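Local coordinates for protein O-methyltransferase family 3 (Niastella koreensis GR20-10, PDB 7CVV) that transfers the methyl group of S-adenosylmethionine to either hydroxyl of catechol-like substrates in a metal-dependent reaction that works best with magnesium, turning protocatechuic acid into vanillic and iso-vanillic acids, at residues D134-D139 with P158-V163. Numbering follows the deposited sequence.
Sequences DMIFID and PGTLIV. With SAM (S-adenosylmethionine), chain D.
With CG anti to the backbone N (chi1 -174°), Phe137 lays one ring edge against Val163, where CD1 lies 3.8 Å from CG1, a methyl held near the ring plane. Met135 starts with the same turn and stays extended to its end, carrying CE slantwise across to 4.0 Å from Val163 CG2. Val163 thus has one methyl, CG1, at the ring edge and the other, CG2, against the terminal methyl of Met135. Leu161 shares this face of the sheet, which packs on helix 43-55; Leu161 also meets Leu55 of the second subunit. On the other face, next to helix 145-154, Ile138 and Ile162 run abreast, CD1 of Ile138 4.0 Å from CG2 of Ile162.

The backbones form a parallel ladder. Leu161 N donates to Asp134 O and Ile136 N to Leu161 O; the next two bonds are shorter and straighter, Val163 N to Ile136 O and Ile138 N to Val163 O, both 2.7 Å. Strands 135-138 and 161-165, joined through helix 145-154, make a beta-alpha-beta unit of the Rossmann-like methyltransferase fold.

Beyond the ladder the chain delivers Asp139 to the cofactor: its OD2 accepts a hydrogen bond from the amino N of SAM at 2.6 Å. Asp139 also binds magnesium, together with Asp165 and Asn166. An asparagine in its place would probably weaken the hold on the SAM amino group and on the magnesium, an amide being a poorer partner for both than a carboxylate. Just past the C-terminal end of strand 135-138, apolar packing and paired amides thus give way to a carboxylate where the cofactor and metal sites meet.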
# COMPACT_ATOMS: atom_id res chain seq x y z
N ASP A 134 12.93 10.77 -0.87
CA ASP A 134 11.82 10.42 0.06
C ASP A 134 11.22 9.09 -0.38
O ASP A 134 10.91 8.25 0.49
CB ASP A 134 10.81 11.56 0.05
CG ASP A 134 11.43 12.81 0.62
OD1 ASP A 134 12.02 12.68 1.70
OD2 ASP A 134 11.35 13.88 -0.04
N MET A 135 11.09 8.94 -1.70
CA MET A 135 10.47 7.77 -2.36
C MET A 135 11.25 7.49 -3.64
O MET A 135 11.70 8.47 -4.27
CB MET A 135 9.01 8.04 -2.69
CG MET A 135 8.31 6.85 -3.29
SD MET A 135 6.61 7.30 -3.57
CE MET A 135 6.04 5.92 -4.54
N ILE A 136 11.41 6.20 -3.95
CA ILE A 136 12.17 5.68 -5.13
C ILE A 136 11.35 4.58 -5.79
O ILE A 136 11.08 3.55 -5.12
CB ILE A 136 13.55 5.16 -4.73
CG1 ILE A 136 14.31 6.23 -3.94
CG2 ILE A 136 14.28 4.71 -5.98
CD1 ILE A 136 15.66 5.78 -3.39
N PHE A 137 10.97 4.81 -7.04
CA PHE A 137 10.15 3.89 -7.86
C PHE A 137 11.07 3.22 -8.89
O PHE A 137 11.58 3.94 -9.76
CB PHE A 137 9.02 4.66 -8.54
CG PHE A 137 8.04 3.78 -9.27
CD1 PHE A 137 7.61 2.58 -8.72
CD2 PHE A 137 7.56 4.14 -10.52
CE1 PHE A 137 6.71 1.77 -9.40
CE2 PHE A 137 6.67 3.32 -11.21
CZ PHE A 137 6.25 2.14 -10.65
N ILE A 138 11.29 1.91 -8.74
CA ILE A 138 12.06 1.08 -9.71
C ILE A 138 11.08 0.33 -10.62
O ILE A 138 10.27 -0.46 -10.11
CB ILE A 138 13.03 0.13 -8.97
CG1 ILE A 138 13.95 0.88 -8.00
CG2 ILE A 138 13.83 -0.66 -9.99
CD1 ILE A 138 14.68 -0.02 -7.01
N ASP A 139 11.19 0.55 -11.94
CA ASP A 139 10.26 0.03 -12.99
C ASP A 139 10.99 0.01 -14.35
O ASP A 139 10.41 0.45 -15.36
CB ASP A 139 8.98 0.88 -13.03
CG ASP A 139 7.81 0.20 -13.72
OD1 ASP A 139 7.68 -1.06 -13.58
OD2 ASP A 139 7.01 0.94 -14.39
N PRO A 158 16.73 7.32 6.50
CA PRO A 158 15.90 6.44 7.33
C PRO A 158 14.44 6.80 7.04
O PRO A 158 14.15 7.91 7.12
CB PRO A 158 16.41 6.73 8.76
CG PRO A 158 17.86 7.18 8.53
CD PRO A 158 17.78 8.02 7.27
N GLY A 159 13.61 5.84 6.64
CA GLY A 159 12.17 6.04 6.41
C GLY A 159 11.82 6.29 4.94
O GLY A 159 10.61 6.57 4.68
N THR A 160 12.81 6.20 4.03
CA THR A 160 12.61 6.24 2.55
C THR A 160 11.83 4.99 2.12
O THR A 160 12.24 3.87 2.51
CB THR A 160 13.91 6.28 1.73
OG1 THR A 160 14.55 7.56 1.80
CG2 THR A 160 13.69 5.96 0.27
N LEU A 161 10.77 5.18 1.34
CA LEU A 161 9.95 4.09 0.76
C LEU A 161 10.57 3.77 -0.60
O LEU A 161 10.71 4.71 -1.39
CB LEU A 161 8.51 4.55 0.56
CG LEU A 161 7.59 3.52 -0.10
CD1 LEU A 161 7.51 2.24 0.73
CD2 LEU A 161 6.22 4.10 -0.36
N ILE A 162 11.01 2.52 -0.79
CA ILE A 162 11.47 2.01 -2.11
C ILE A 162 10.37 1.09 -2.66
O ILE A 162 9.90 0.18 -1.94
CB ILE A 162 12.83 1.30 -2.02
CG1 ILE A 162 13.88 2.16 -1.32
CG2 ILE A 162 13.27 0.86 -3.41
CD1 ILE A 162 15.17 1.42 -0.96
N VAL A 163 10.00 1.33 -3.91
CA VAL A 163 8.96 0.55 -4.62
C VAL A 163 9.59 -0.08 -5.87
O VAL A 163 10.31 0.63 -6.61
CB VAL A 163 7.75 1.43 -4.99
CG1 VAL A 163 6.65 0.61 -5.64
CG2 VAL A 163 7.20 2.14 -3.78
N SAM D . 6.73 3.45 -15.03
CA SAM D . 6.29 3.93 -16.37
C SAM D . 4.78 4.22 -16.34
O SAM D . 4.36 5.15 -17.05
OXT SAM D . 4.08 3.52 -15.59
CB SAM D . 6.60 2.87 -17.43
CG SAM D . 8.08 2.43 -17.54
SD SAM D . 8.14 0.99 -18.64
CE SAM D . 7.59 -0.29 -17.51
C5' SAM D . 9.90 0.57 -18.81
C4' SAM D . 10.80 1.70 -19.25
O4' SAM D . 12.13 1.43 -18.74
C3' SAM D . 10.95 1.89 -20.76
O3' SAM D . 10.73 3.25 -21.08
C2' SAM D . 12.40 1.50 -21.03
O2' SAM D . 13.01 2.27 -22.04
C1' SAM D . 13.05 1.85 -19.71
N9 SAM D . 14.31 1.18 -19.46
C8 SAM D . 14.60 -0.13 -19.75
N7 SAM D . 15.82 -0.48 -19.40
C5 SAM D . 16.35 0.65 -18.81
C6 SAM D . 17.60 0.91 -18.23
N6 SAM D . 18.56 -0.01 -18.15
N1 SAM D . 17.81 2.14 -17.70
C2 SAM D . 16.82 3.04 -17.78
N3 SAM D . 15.62 2.92 -18.34
C4 SAM D . 15.43 1.69 -18.83